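Local atomic coordinates of beta-galactosidase (Bacteroides thetaiotaomicron, PDB entry 5MUJ), a protein that probably acts as a glycoside hydrolase, possibly an arabinofuranosidase, on chain B of the plant pectin rhamnogalacturonan II. Residues 327-332 with 350-355; 58-63 with 357-362; 295-300 with 320-325. All coordinates share one frame; numbering follows the deposited sequence.

Interaction 1. Residues 327-332 with 350-355; sequences YDELFA and AVNNAE
Leu330 and Phe331 both donate their backbone N-H to the same carbonyl oxygen of Val351. This is a classic beta bulge. Leu330 N lies 2.9 Å from Val351 O, in the carbonyl plane, while Phe331 N, 3.0 Å from Val351 O, is tilted 31° from that plane. Val351 N returns a nearly straight bond to Phe331 O at 3.0 Å. The bulge sits at the open end of the hairpin formed by strands 331-340 and 343-351. Phe331 and Val351 point the same way, with Phe331 CD2 3.8 Å from Val351 CB. Leu330 CG covers the centre of one Phe331 ring face, and Phe331 also touches a bound rhamnose. Farther out, Glu329 reaches across to Asn353. Its OE2 accepts a hydrogen bond from Asn353 N at 2.9 Å, on the anti side of the carboxylate. OE2 also accepts one from a water, which in turn accepts one from Ala354 N. The carboxylate and the Asn353 amide stack with their planes 12° apart. At the buried end, Ala350 CB meets the rim of the Tyr327 ring, 3.6 Å from CD1. Backbone bonds and apolar packing thus fix the pocket end of the hairpin, while a solvent-bridged carboxylate ties down the type I turn from Asn352 to Glu355.

Interaction 2. Residues 58-63 with 357-362; sequences HKIDCP and RGIAIA. With RAM (alpha-L-rhamnopyranose), chain B.
Arg357, Ile359 and Ile60 bury the most surface where residues 58-63 meet residues 357-362. The Arg357 side chain runs past Lys59 and the Ile60 carbonyl and ends at the sugar. Its CB lies 3.7 Å from Lys59 CB. With CG anti to the backbone N (chi1 -179°), that atom comes to rest 3.4 Å from Ile60 O. The guanidinium then meets two partners at its edge, both near its plane. NH1 forms a salt bridge with Asp61 OD2 at 3.0 Å, approaching from above the carboxylate plane. NH1 and NH2 both donate to the rhamnose O4, and NH2 is 2.9 Å from that oxygen. Two N-H groups thus grip one hydroxyl oxygen. Lys334 is a second cationic partner of Asp61 OD2, and it also binds the rhamnose, as do Tyr158 and His333.

Ile359 makes the apolar part of the contact. Its CD1 touches Ile60 CG2 at 3.6 Å, the two side chains crossing at about a right angle, and lies 3.9 Å from Pro63 CD. Ile60 adds the direct backbone bond, its N donating to Arg357 O at 3.0 Å. A water links His58 O to Arg357 N.

The short strand segments cross at 45° and belong to different four-stranded sheets. The contact joins the blade of strand 59-68 to the blade that closes the ring, where strand 45-51 pairs with strand 357-363. The five sheets indicate a five-bladed beta-propeller, with Asp61 and Arg357 in its glycan pocket.

Interaction 3. Residues 295-300 with 320-325; sequences RKYKAF and LIIPSK
Tyr297 packs against Ile322 and Pro323. This sets the start of strand 299-306 against the connection that leaves this blade for strand 331-340, in what is probably a five-bladed beta-propeller. In that connection Leu320 and Ile321 both face Asn301, forming a classic beta bulge.

The Tyr297 side chain starts on the proline and ends on the isoleucine. Its CB lies 3.9 Å from Pro323 CD and equally close to Pro323 CG. Its CG and CD1 are still near Pro323 CD, slightly farther off. The first torsion of Tyr297 is 33°, away from a staggered position, and it sets CG beside the proline ring. Farther along, CE1 comes to 3.7 Å from Ile322 CG2, while CE2 meets Ile322 CD1 at 3.9 Å. Ile322 CB sits over the ring face, 4.0 Å from the centroid, in a CH-pi contact only 12° off the ring normal. At the far end, CZ is 3.5 Å from Ile322 CG2. The hydroxyl touches the same methyl and is hydrogen-bonded to Asp319 OD2.

An alanine in place of Tyr297 would probably open a gap over Ile322 CB and CG2, and leave Asp319 OD2 without the tyrosine hydroxyl.

Phe300 CG lies at the edge of the Tyr297 ring, near its plane. Phe300 also packs on Arg295: its CZ lies over one face of the guanidinium, offset toward the rim. Arg295 NH2 forms a salt bridge with Asp319, the residue that also holds the tyrosine hydroxyl.

Two backbone carbonyls meet side-chain carbons: Ala299 O is 3.3 Å from Pro323 CD, and Ile321 O is 3.3 Å from Phe300 CB.

Overall arrangement
Interactions 1 and 2 are mainly buried and share one sheet, in which strands 343-351 and 357-363 are neighbours. Their centres are about 10 Å apart. Ala350 N and Gly358 O link them through a probable hydrogen bond, and Val351 CG2 packs on Arg357 CZ. Interaction 1 is a bulged hairpin end with a polar, exposed fringe. Interaction 2 lies closest to the chain's centre and carries the charged contacts to the sugar. Interaction 3 is only partly buried and rests on apolar and CH-pi packing. It meets interaction 1 where Phe331 CD1 packs on Ala299 CB. With interaction 2 it shares the packing of Ala362 CB on Ile321 CD1.

Interaction 1. Residues 327-332 with 350-355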
ATOM      1  N   TYR A 327     -18.284  -0.450  -9.961  1.00 12.96           N
ATOM      2  CA  TYR A 327     -17.719  -0.991  -8.767  1.00 13.30           C
ATOM      3  C   TYR A 327     -16.605  -0.057  -8.208  1.00 11.96           C
ATOM      4  O   TYR A 327     -16.222  -0.202  -7.049  1.00 13.35           O
ATOM      5  CB  TYR A 327     -17.264  -2.448  -9.009  1.00 13.64           C
ATOM      6  CG  TYR A 327     -16.042  -2.629  -9.890  1.00 13.07           C
ATOM      7  CD1 TYR A 327     -14.801  -2.219  -9.421  1.00 16.58           C
ATOM      8  CD2 TYR A 327     -16.106  -3.156 -11.196  1.00 12.34           C
ATOM      9  CE1 TYR A 327     -13.650  -2.361 -10.152  1.00 15.69           C
ATOM     10  CE2 TYR A 327     -14.928  -3.290 -11.946  1.00 13.48           C
ATOM     11  CZ  TYR A 327     -13.697  -2.860 -11.416  1.00 17.54           C
ATOM     12  OH  TYR A 327     -12.452  -2.934 -12.042  1.00 18.48           O
ATOM     13  N   ASP A 328     -16.056   0.845  -9.034  1.00 11.63           N
ATOM     14  CA  ASP A 328     -15.013   1.827  -8.528  1.00 11.01           C
ATOM     15  C   ASP A 328     -15.360   3.304  -8.703  1.00 12.44           C
ATOM     16  O   ASP A 328     -14.465   4.188  -8.713  1.00 13.84           O
ATOM     17  CB  ASP A 328     -13.623   1.523  -9.118  1.00 11.47           C
ATOM     18  CG  ASP A 328     -13.526   1.739 -10.637  1.00 11.60           C
ATOM     19  OD1 ASP A 328     -14.395   2.407 -11.228  1.00 13.02           O
ATOM     20  OD2 ASP A 328     -12.551   1.221 -11.263  1.00 12.97           O
ATOM     21  N   GLU A 329     -16.657   3.574  -8.712  1.00 13.26           N
ATOM     22  CA  GLU A 329     -17.153   4.864  -9.136  1.00 13.24           C
ATOM     23  C   GLU A 329     -16.809   6.041  -8.191  1.00 12.22           C
ATOM     24  O   GLU A 329     -16.899   7.179  -8.614  1.00 14.80           O
ATOM     25  CB  GLU A 329     -18.656   4.816  -9.343  1.00 15.64           C
ATOM     26  CG  GLU A 329     -19.468   4.721  -8.064  1.00 17.85           C
ATOM     27  CD  GLU A 329     -20.915   4.273  -8.238  1.00 17.84           C
ATOM     28  OE1 GLU A 329     -21.495   4.411  -9.344  1.00 19.43           O
ATOM     29  OE2 GLU A 329     -21.482   3.787  -7.240  1.00 20.46           O
ATOM     30  N   LEU A 330     -16.440   5.756  -6.943  1.00 12.87           N
ATOM     31  CA  LEU A 330     -16.065   6.797  -5.981  1.00 13.34           C
ATOM     32  C   LEU A 330     -14.547   6.932  -5.884  1.00 13.40           C
ATOM     33  O   LEU A 330     -14.011   8.020  -6.126  1.00 13.28           O
ATOM     34  CB  LEU A 330     -16.689   6.499  -4.619  1.00 14.44           C
ATOM     35  CG  LEU A 330     -16.392   7.547  -3.525  1.00 15.50           C
ATOM     36  CD1 LEU A 330     -16.900   8.924  -3.920  1.00 19.03           C
ATOM     37  CD2 LEU A 330     -16.979   7.115  -2.191  1.00 15.30           C
ATOM     38  N   PHE A 331     -13.869   5.840  -5.508  1.00 11.09           N
ATOM     39  CA  PHE A 331     -12.430   5.806  -5.401  1.00 12.20           C
ATOM     40  C   PHE A 331     -11.890   4.640  -6.233  1.00 11.94           C
ATOM     41  O   PHE A 331     -12.449   3.528  -6.179  1.00 12.31           O
ATOM     42  CB  PHE A 331     -11.924   5.595  -3.953  1.00 12.77           C
ATOM     43  CG  PHE A 331     -12.441   6.573  -2.918  1.00 14.64           C
ATOM     44  CD1 PHE A 331     -12.518   7.923  -3.194  1.00 15.54           C
ATOM     45  CD2 PHE A 331     -12.757   6.138  -1.623  1.00 14.11           C
ATOM     46  CE1 PHE A 331     -12.952   8.813  -2.218  1.00 17.10           C
ATOM     47  CE2 PHE A 331     -13.216   7.024  -0.658  1.00 15.94           C
ATOM     48  CZ  PHE A 331     -13.298   8.357  -0.966  1.00 14.09           C
ATOM     49  N   ALA A 332     -10.826   4.861  -7.003  1.00 11.90           N
ATOM     50  CA  ALA A 332     -10.117   3.746  -7.688  1.00 12.48           C
ATOM     51  C   ALA A 332      -8.644   3.995  -7.444  1.00 11.75           C
ATOM     52  O   ALA A 332      -8.040   4.835  -8.090  1.00 12.93           O
ATOM     53  CB  ALA A 332     -10.426   3.676  -9.188  1.00 10.01           C
ATOM     54  N   ALA A 350     -11.105  -0.648  -4.954  1.00 11.90           N
ATOM     55  CA  ALA A 350     -12.266  -0.103  -5.612  1.00 11.15           C
ATOM     56  C   ALA A 350     -13.300   0.199  -4.553  1.00 10.53           C
ATOM     57  O   ALA A 350     -13.607  -0.686  -3.739  1.00 11.51           O
ATOM     58  CB  ALA A 350     -12.806  -1.160  -6.590  1.00  9.87           C
ATOM     59  N   VAL A 351     -13.790   1.456  -4.539  1.00  9.82           N
ATOM     60  CA  VAL A 351     -14.873   1.884  -3.699  1.00  9.91           C
ATOM     61  C   VAL A 351     -15.955   2.561  -4.542  1.00 10.03           C
ATOM     62  O   VAL A 351     -15.648   3.394  -5.389  1.00 11.94           O
ATOM     63  CB  VAL A 351     -14.355   2.876  -2.631  1.00  9.91           C
ATOM     64  CG1 VAL A 351     -15.470   3.321  -1.665  1.00 11.40           C
ATOM     65  CG2 VAL A 351     -13.184   2.231  -1.899  1.00  9.16           C
ATOM     66  N   ASN A 352     -17.220   2.227  -4.273  1.00 12.65           N
ATOM     67  CA  ASN A 352     -18.347   2.798  -5.000  1.00 13.16           C
ATOM     68  C   ASN A 352     -19.097   3.800  -4.131  1.00 13.57           C
ATOM     69  O   ASN A 352     -18.669   4.084  -3.005  1.00 14.28           O
ATOM     70  CB  ASN A 352     -19.262   1.675  -5.527  1.00 12.71           C
ATOM     71  CG  ASN A 352     -19.877   0.818  -4.429  1.00 15.02           C
ATOM     72  OD1 ASN A 352     -19.983   1.203  -3.253  1.00 16.96           O
ATOM     73  ND2 ASN A 352     -20.323  -0.370  -4.828  1.00 15.02           N
ATOM     74  N   ASN A 353     -20.197   4.347  -4.649  1.00 16.18           N
ATOM     75  CA  ASN A 353     -20.948   5.392  -3.938  1.00 16.65           C
ATOM     76  C   ASN A 353     -21.666   4.850  -2.715  1.00 16.96           C
ATOM     77  O   ASN A 353     -21.918   5.627  -1.783  1.00 21.64           O
ATOM     78  CB  ASN A 353     -21.960   6.114  -4.842  1.00 18.11           C
ATOM     79  CG  ASN A 353     -21.301   6.989  -5.895  1.00 19.14           C
ATOM     80  OD1 ASN A 353     -20.194   7.487  -5.711  1.00 18.84           O
ATOM     81  ND2 ASN A 353     -21.987   7.173  -7.016  1.00 23.21           N
ATOM     82  N   ALA A 354     -21.988   3.546  -2.704  1.00 16.64           N
ATOM     83  CA  ALA A 354     -22.450   2.888  -1.454  1.00 16.64           C
ATOM     84  C   ALA A 354     -21.327   2.645  -0.423  1.00 16.83           C
ATOM     85  O   ALA A 354     -21.591   2.169   0.687  1.00 19.78           O
ATOM     86  CB  ALA A 354     -23.142   1.583  -1.768  1.00 16.61           C
ATOM     87  N   GLU A 355     -20.089   2.937  -0.818  1.00 14.90           N
ATOM     88  CA  GLU A 355     -18.902   2.776   0.002  1.00 16.33           C
ATOM     89  C   GLU A 355     -18.560   1.326   0.297  1.00 14.27           C
ATOM     90  O   GLU A 355     -17.844   1.032   1.248  1.00 15.39           O
ATOM     91  CB  GLU A 355     -18.961   3.634   1.267  1.00 18.98           C
ATOM     92  CG  GLU A 355     -18.960   5.125   0.962  1.00 21.46           C
ATOM     93  CD  GLU A 355     -19.227   5.963   2.190  1.00 25.48           C
ATOM     94  OE1 GLU A 355     -18.278   6.569   2.740  1.00 31.96           O
ATOM     95  OE2 GLU A 355     -20.396   6.000   2.623  1.00 24.98           O
TER
HETATM   96  O   HOH W   1     -22.757   2.284  -5.460  1.00 21.16           O
HETATM   97  O   HOH W   2     -18.721   9.099  -7.247  1.00 24.38           O

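Interaction 2. Residues 58-63 with 357-362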
ATOM      1  N   HIS A  58     -18.023  -5.631   5.982  1.00 11.90           N
ATOM      2  CA  HIS A  58     -16.602  -5.865   5.816  1.00 11.07           C
ATOM      3  C   HIS A  58     -16.154  -5.040   4.636  1.00 11.58           C
ATOM      4  O   HIS A  58     -16.905  -4.862   3.643  1.00 12.30           O
ATOM      5  CB  HIS A  58     -16.240  -7.358   5.618  1.00 11.48           C
ATOM      6  CG  HIS A  58     -16.621  -8.236   6.771  1.00 16.15           C
ATOM      7  ND1 HIS A  58     -15.769  -8.524   7.819  1.00 19.62           N
ATOM      8  CD2 HIS A  58     -17.770  -8.895   7.037  1.00 16.70           C
ATOM      9  CE1 HIS A  58     -16.386  -9.313   8.681  1.00 19.43           C
ATOM     10  NE2 HIS A  58     -17.601  -9.552   8.231  1.00 25.20           N
ATOM     11  N   LYS A  59     -14.928  -4.532   4.732  1.00 10.93           N
ATOM     12  CA  LYS A  59     -14.285  -3.804   3.667  1.00  9.96           C
ATOM     13  C   LYS A  59     -12.890  -4.371   3.487  1.00 10.28           C
ATOM     14  O   LYS A  59     -12.204  -4.632   4.463  1.00 13.83           O
ATOM     15  CB  LYS A  59     -14.209  -2.309   4.024  1.00  9.67           C
ATOM     16  CG  LYS A  59     -15.559  -1.673   4.282  1.00 12.50           C
ATOM     17  CD  LYS A  59     -15.424  -0.217   4.759  1.00 13.82           C
ATOM     18  CE  LYS A  59     -16.702   0.415   5.310  1.00 16.56           C
ATOM     19  NZ  LYS A  59     -17.770   0.620   4.286  1.00 17.77           N
ATOM     20  N   ILE A  60     -12.461  -4.498   2.239  1.00 10.73           N
ATOM     21  CA  ILE A  60     -11.213  -5.164   1.865  1.00 10.79           C
ATOM     22  C   ILE A  60     -10.311  -4.190   1.072  1.00 11.18           C
ATOM     23  O   ILE A  60     -10.764  -3.586   0.095  1.00 11.71           O
ATOM     24  CB  ILE A  60     -11.523  -6.445   1.043  1.00 11.71           C
ATOM     25  CG1 ILE A  60     -12.111  -7.510   1.987  1.00 12.63           C
ATOM     26  CG2 ILE A  60     -10.266  -6.947   0.342  1.00 13.23           C
ATOM     27  CD1 ILE A  60     -12.576  -8.777   1.295  1.00 13.73           C
ATOM     28  N   ASP A  61      -9.028  -4.127   1.433  1.00  9.75           N
ATOM     29  CA  ASP A  61      -8.111  -3.125   0.867  1.00  8.81           C
ATOM     30  C   ASP A  61      -6.656  -3.593   0.933  1.00  8.51           C
ATOM     31  O   ASP A  61      -6.344  -4.683   1.488  1.00  9.88           O
ATOM     32  CB  ASP A  61      -8.330  -1.817   1.691  1.00  9.58           C
ATOM     33  CG  ASP A  61      -7.868  -0.536   1.029  1.00 10.64           C
ATOM     34  OD1 ASP A  61      -7.076  -0.512   0.078  1.00 13.94           O
ATOM     35  OD2 ASP A  61      -8.322   0.514   1.524  1.00 13.19           O
ATOM     36  N   CYS A  62      -5.774  -2.793   0.363  1.00  9.06           N
ATOM     37  CA  CYS A  62      -4.346  -2.818   0.628  1.00 10.83           C
ATOM     38  C   CYS A  62      -3.676  -4.105   0.179  1.00  9.92           C
ATOM     39  O   CYS A  62      -3.124  -4.811   0.994  1.00 11.73           O
ATOM     40  CB  CYS A  62      -4.045  -2.622   2.122  1.00 11.22           C
ATOM     41  SG  CYS A  62      -4.641  -1.112   2.909  1.00 15.86           S
ATOM     42  N   PRO A  63      -3.794  -4.441  -1.134  1.00 11.80           N
ATOM     43  CA  PRO A  63      -3.097  -5.571  -1.662  1.00 11.99           C
ATOM     44  C   PRO A  63      -1.582  -5.488  -1.696  1.00 12.21           C
ATOM     45  O   PRO A  63      -1.001  -4.441  -2.068  1.00 13.02           O
ATOM     46  CB  PRO A  63      -3.623  -5.653  -3.109  1.00 11.90           C
ATOM     47  CG  PRO A  63      -3.885  -4.220  -3.462  1.00 13.05           C
ATOM     48  CD  PRO A  63      -4.477  -3.672  -2.202  1.00 12.49           C
ATOM     49  N   ARG A 357     -16.229  -1.719  -0.468  1.00 12.09           N
ATOM     50  CA  ARG A 357     -14.795  -1.633  -0.657  1.00 12.09           C
ATOM     51  C   ARG A 357     -14.178  -3.012  -0.875  1.00 11.19           C
ATOM     52  O   ARG A 357     -14.271  -3.891  -0.029  1.00 12.15           O
ATOM     53  CB  ARG A 357     -14.172  -0.953   0.565  1.00 12.48           C
ATOM     54  CG  ARG A 357     -12.666  -0.792   0.472  1.00 12.41           C
ATOM     55  CD  ARG A 357     -12.093   0.095   1.597  1.00 11.76           C
ATOM     56  NE  ARG A 357     -12.573   1.485   1.597  1.00 12.09           N
ATOM     57  CZ  ARG A 357     -11.811   2.582   1.417  1.00 10.95           C
ATOM     58  NH1 ARG A 357     -10.511   2.494   1.205  1.00 12.49           N
ATOM     59  NH2 ARG A 357     -12.389   3.775   1.383  1.00 14.00           N
ATOM     60  N   GLY A 358     -13.449  -3.137  -1.969  1.00 10.02           N
ATOM     61  CA  GLY A 358     -12.737  -4.367  -2.309  1.00 10.40           C
ATOM     62  C   GLY A 358     -11.541  -4.090  -3.171  1.00 10.42           C
ATOM     63  O   GLY A 358     -11.206  -2.917  -3.428  1.00 11.69           O
ATOM     64  N   ILE A 359     -10.876  -5.160  -3.597  1.00  9.80           N
ATOM     65  CA  ILE A 359      -9.672  -5.098  -4.405  1.00  9.86           C
ATOM     66  C   ILE A 359     -10.042  -5.539  -5.815  1.00  9.96           C
ATOM     67  O   ILE A 359     -10.689  -6.596  -6.004  1.00 14.58           O
ATOM     68  CB  ILE A 359      -8.554  -5.982  -3.840  1.00 10.15           C
ATOM     69  CG1 ILE A 359      -8.077  -5.392  -2.505  1.00 11.36           C
ATOM     70  CG2 ILE A 359      -7.361  -6.126  -4.789  1.00  8.92           C
ATOM     71  CD1 ILE A 359      -7.272  -6.321  -1.616  1.00 10.09           C
ATOM     72  N   ALA A 360      -9.642  -4.746  -6.807  1.00 10.99           N
ATOM     73  CA  ALA A 360      -9.870  -5.031  -8.256  1.00  9.47           C
ATOM     74  C   ALA A 360      -8.563  -5.034  -9.033  1.00 10.50           C
ATOM     75  O   ALA A 360      -7.488  -4.714  -8.511  1.00 11.13           O
ATOM     76  CB  ALA A 360     -10.792  -4.050  -8.855  1.00  8.70           C
ATOM     77  N   ILE A 361      -8.651  -5.457 -10.294  1.00  8.86           N
ATOM     78  CA  ILE A 361      -7.495  -5.539 -11.157  1.00  8.73           C
ATOM     79  C   ILE A 361      -7.718  -4.867 -12.502  1.00  9.02           C
ATOM     80  O   ILE A 361      -8.779  -5.039 -13.116  1.00 11.58           O
ATOM     81  CB  ILE A 361      -7.152  -7.002 -11.464  1.00  9.49           C
ATOM     82  CG1 ILE A 361      -7.346  -7.834 -10.219  1.00 10.05           C
ATOM     83  CG2 ILE A 361      -5.724  -7.114 -11.942  1.00 11.02           C
ATOM     84  CD1 ILE A 361      -7.012  -9.289 -10.454  1.00  9.83           C
ATOM     85  N   ALA A 362      -6.696  -4.177 -12.997  1.00  9.71           N
ATOM     86  CA  ALA A 362      -6.689  -3.689 -14.378  1.00  9.67           C
ATOM     87  C   ALA A 362      -5.446  -4.284 -15.086  1.00  9.48           C
ATOM     88  O   ALA A 362      -4.447  -4.588 -14.445  1.00 10.73           O
ATOM     89  CB  ALA A 362      -6.693  -2.159 -14.406  1.00 10.81           C
TER
HETATM   90  C1  RAM B   6      -8.614   7.702   3.847  1.00 16.05           C
HETATM   91  C2  RAM B   6      -8.033   6.312   3.810  1.00 16.96           C
HETATM   92  C3  RAM B   6      -8.955   5.433   2.966  1.00 14.81           C
HETATM   93  C4  RAM B   6      -9.060   6.064   1.577  1.00 15.73           C
HETATM   94  C5  RAM B   6      -9.501   7.535   1.545  1.00 14.63           C
HETATM   95  C6  RAM B   6      -9.184   8.201   0.217  1.00 14.55           C
HETATM   96  O2  RAM B   6      -6.697   6.392   3.245  1.00 16.13           O
HETATM   97  O3  RAM B   6      -8.484   4.085   2.885  1.00 15.73           O
HETATM   98  O4  RAM B   6     -10.048   5.359   0.844  1.00 15.32           O
HETATM   99  O5  RAM B   6      -8.994   8.361   2.623  1.00 14.93           O
HETATM  100  O   HOH W   3     -17.810  -3.236   1.720  1.00 13.25           O

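Interaction 3. Residues 295-300 with 320-325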
ATOM      1  N   ARG A 295      -8.028  17.195 -10.111  1.00 14.42           N
ATOM      2  CA  ARG A 295      -8.850  16.090 -10.598  1.00 17.64           C
ATOM      3  C   ARG A 295     -10.345  16.236 -10.189  1.00 21.33           C
ATOM      4  O   ARG A 295     -10.692  16.652  -9.041  1.00 23.15           O
ATOM      5  CB  ARG A 295      -8.285  14.771 -10.055  1.00 18.55           C
ATOM      6  CG  ARG A 295      -7.207  14.127 -10.905  1.00 18.21           C
ATOM      7  CD  ARG A 295      -5.950  14.926 -10.977  1.00 17.45           C
ATOM      8  NE  ARG A 295      -4.810  14.100 -11.368  1.00 15.53           N
ATOM      9  CZ  ARG A 295      -3.529  14.424 -11.254  1.00 17.90           C
ATOM     10  NH1 ARG A 295      -3.165  15.601 -10.752  1.00 21.74           N
ATOM     11  NH2 ARG A 295      -2.591  13.576 -11.645  1.00 22.38           N
ATOM     12  N   LYS A 296     -11.207  15.864 -11.142  1.00 22.48           N
ATOM     13  CA  LYS A 296     -12.662  15.835 -10.982  1.00 26.69           C
ATOM     14  C   LYS A 296     -13.171  14.428 -10.670  1.00 26.38           C
ATOM     15  O   LYS A 296     -14.327  14.088 -10.945  1.00 34.67           O
ATOM     16  CB  LYS A 296     -13.345  16.358 -12.254  1.00 31.02           C
ATOM     17  N   TYR A 297     -12.281  13.594 -10.163  1.00 17.11           N
ATOM     18  CA  TYR A 297     -12.640  12.411  -9.411  1.00 14.33           C
ATOM     19  C   TYR A 297     -11.852  12.426  -8.127  1.00 14.73           C
ATOM     20  O   TYR A 297     -10.769  13.047  -8.059  1.00 16.29           O
ATOM     21  CB  TYR A 297     -12.370  11.140 -10.193  1.00 13.08           C
ATOM     22  CG  TYR A 297     -11.168  11.244 -11.100  1.00 11.46           C
ATOM     23  CD1 TYR A 297      -9.882  11.099 -10.615  1.00 11.18           C
ATOM     24  CD2 TYR A 297     -11.313  11.613 -12.424  1.00 14.03           C
ATOM     25  CE1 TYR A 297      -8.777  11.224 -11.452  1.00 11.32           C
ATOM     26  CE2 TYR A 297     -10.221  11.716 -13.269  1.00 13.89           C
ATOM     27  CZ  TYR A 297      -8.954  11.529 -12.795  1.00 12.54           C
ATOM     28  OH  TYR A 297      -7.877  11.635 -13.642  1.00 13.34           O
ATOM     29  N   LYS A 298     -12.390  11.751  -7.116  1.00 11.49           N
ATOM     30  CA  LYS A 298     -11.915  11.949  -5.717  1.00 11.50           C
ATOM     31  C   LYS A 298     -10.664  11.177  -5.289  1.00 13.02           C
ATOM     32  O   LYS A 298     -10.009  11.568  -4.310  1.00 15.72           O
ATOM     33  CB  LYS A 298     -13.035  11.633  -4.739  1.00 13.11           C
ATOM     34  CG  LYS A 298     -14.212  12.616  -4.822  1.00 17.47           C
ATOM     35  CD  LYS A 298     -13.987  13.941  -4.096  1.00 20.29           C
ATOM     36  CE  LYS A 298     -15.227  14.825  -4.246  1.00 26.11           C
ATOM     37  NZ  LYS A 298     -14.895  16.271  -4.405  1.00 29.31           N
ATOM     38  N   ALA A 299     -10.389  10.050  -5.940  1.00 15.06           N
ATOM     39  CA  ALA A 299      -9.147   9.310  -5.711  1.00 14.96           C
ATOM     40  C   ALA A 299      -8.730   8.471  -6.907  1.00 13.99           C
ATOM     41  O   ALA A 299      -9.574   7.960  -7.641  1.00 16.67           O
ATOM     42  CB  ALA A 299      -9.230   8.444  -4.454  1.00 15.08           C
ATOM     43  N   PHE A 300      -7.427   8.332  -7.085  1.00 10.78           N
ATOM     44  CA  PHE A 300      -6.843   7.795  -8.303  1.00 11.60           C
ATOM     45  C   PHE A 300      -5.414   7.344  -8.098  1.00 12.05           C
ATOM     46  O   PHE A 300      -4.800   7.706  -7.078  1.00 13.64           O
ATOM     47  CB  PHE A 300      -6.877   8.849  -9.410  1.00 10.50           C
ATOM     48  CG  PHE A 300      -6.132  10.149  -9.019  1.00 11.49           C
ATOM     49  CD1 PHE A 300      -6.759  11.181  -8.271  1.00 10.39           C
ATOM     50  CD2 PHE A 300      -4.812  10.318  -9.379  1.00 13.29           C
ATOM     51  CE1 PHE A 300      -6.062  12.355  -7.894  1.00 11.71           C
ATOM     52  CE2 PHE A 300      -4.122  11.488  -9.005  1.00 13.30           C
ATOM     53  CZ  PHE A 300      -4.754  12.485  -8.269  1.00 12.71           C
ATOM     54  N   LEU A 320      -3.201   6.665 -14.120  1.00  9.48           N
ATOM     55  CA  LEU A 320      -3.166   5.225 -14.477  1.00  9.21           C
ATOM     56  C   LEU A 320      -4.482   4.532 -14.208  1.00 10.58           C
ATOM     57  O   LEU A 320      -4.915   3.682 -15.021  1.00 11.77           O
ATOM     58  CB  LEU A 320      -2.085   4.539 -13.667  1.00  9.64           C
ATOM     59  CG  LEU A 320      -0.633   4.897 -13.954  1.00 10.87           C
ATOM     60  CD1 LEU A 320       0.323   4.070 -13.105  1.00 10.61           C
ATOM     61  CD2 LEU A 320      -0.305   4.736 -15.437  1.00 10.10           C
ATOM     62  N   ILE A 321      -5.082   4.788 -13.059  1.00 10.15           N
ATOM     63  CA  ILE A 321      -6.344   4.185 -12.641  1.00 11.01           C
ATOM     64  C   ILE A 321      -7.239   5.278 -12.122  1.00 10.53           C
ATOM     65  O   ILE A 321      -6.821   6.040 -11.232  1.00 10.97           O
ATOM     66  CB  ILE A 321      -6.173   3.150 -11.489  1.00 12.05           C
ATOM     67  CG1 ILE A 321      -5.151   2.085 -11.862  1.00 11.07           C
ATOM     68  CG2 ILE A 321      -7.516   2.532 -11.095  1.00 13.58           C
ATOM     69  CD1 ILE A 321      -5.606   1.059 -12.923  1.00 10.58           C
ATOM     70  N   ILE A 322      -8.440   5.388 -12.667  1.00  9.81           N
ATOM     71  CA  ILE A 322      -9.430   6.358 -12.232  1.00  9.86           C
ATOM     72  C   ILE A 322     -10.784   5.709 -12.105  1.00  9.43           C
ATOM     73  O   ILE A 322     -11.032   4.664 -12.772  1.00 11.15           O
ATOM     74  CB  ILE A 322      -9.524   7.586 -13.194  1.00 11.12           C
ATOM     75  CG1 ILE A 322     -10.197   7.253 -14.547  1.00 10.78           C
ATOM     76  CG2 ILE A 322      -8.139   8.201 -13.414  1.00 11.46           C
ATOM     77  CD1 ILE A 322     -10.378   8.461 -15.448  1.00 11.60           C
ATOM     78  N   PRO A 323     -11.723   6.299 -11.336  1.00 10.20           N
ATOM     79  CA  PRO A 323     -13.117   5.824 -11.306  1.00 11.47           C
ATOM     80  C   PRO A 323     -13.735   5.844 -12.693  1.00 12.83           C
ATOM     81  O   PRO A 323     -13.651   6.857 -13.388  1.00 13.18           O
ATOM     82  CB  PRO A 323     -13.828   6.848 -10.399  1.00 12.17           C
ATOM     83  CG  PRO A 323     -12.751   7.284  -9.467  1.00 12.07           C
ATOM     84  CD  PRO A 323     -11.493   7.322 -10.300  1.00 10.15           C
ATOM     85  N   SER A 324     -14.330   4.725 -13.100  1.00 14.14           N
ATOM     86  CA  SER A 324     -14.924   4.622 -14.435  1.00 12.77           C
ATOM     87  C   SER A 324     -16.002   3.527 -14.573  1.00 13.93           C
ATOM     88  O   SER A 324     -16.744   3.538 -15.534  1.00 17.69           O
ATOM     89  CB  SER A 324     -13.810   4.444 -15.460  1.00 11.80           C
ATOM     90  OG  SER A 324     -13.487   3.046 -15.588  1.00 14.77           O
ATOM     91  N   LYS A 325     -16.091   2.618 -13.599  1.00 16.00           N
ATOM     92  CA  LYS A 325     -17.058   1.520 -13.591  1.00 15.91           C
ATOM     93  C   LYS A 325     -17.943   1.628 -12.369  1.00 16.43           C
ATOM     94  O   LYS A 325     -17.589   2.296 -11.405  1.00 15.39           O
ATOM     95  CB  LYS A 325     -16.317   0.193 -13.526  1.00 20.54           C
ATOM     96  CG  LYS A 325     -15.480  -0.071 -14.770  1.00 25.26           C
ATOM     97  CD  LYS A 325     -15.237  -1.549 -15.050  1.00 27.10           C
ATOM     98  CE  LYS A 325     -16.512  -2.353 -15.075  1.00 28.51           C
ATOM     99  NZ  LYS A 325     -17.592  -1.689 -15.855  1.00 34.33           N
TER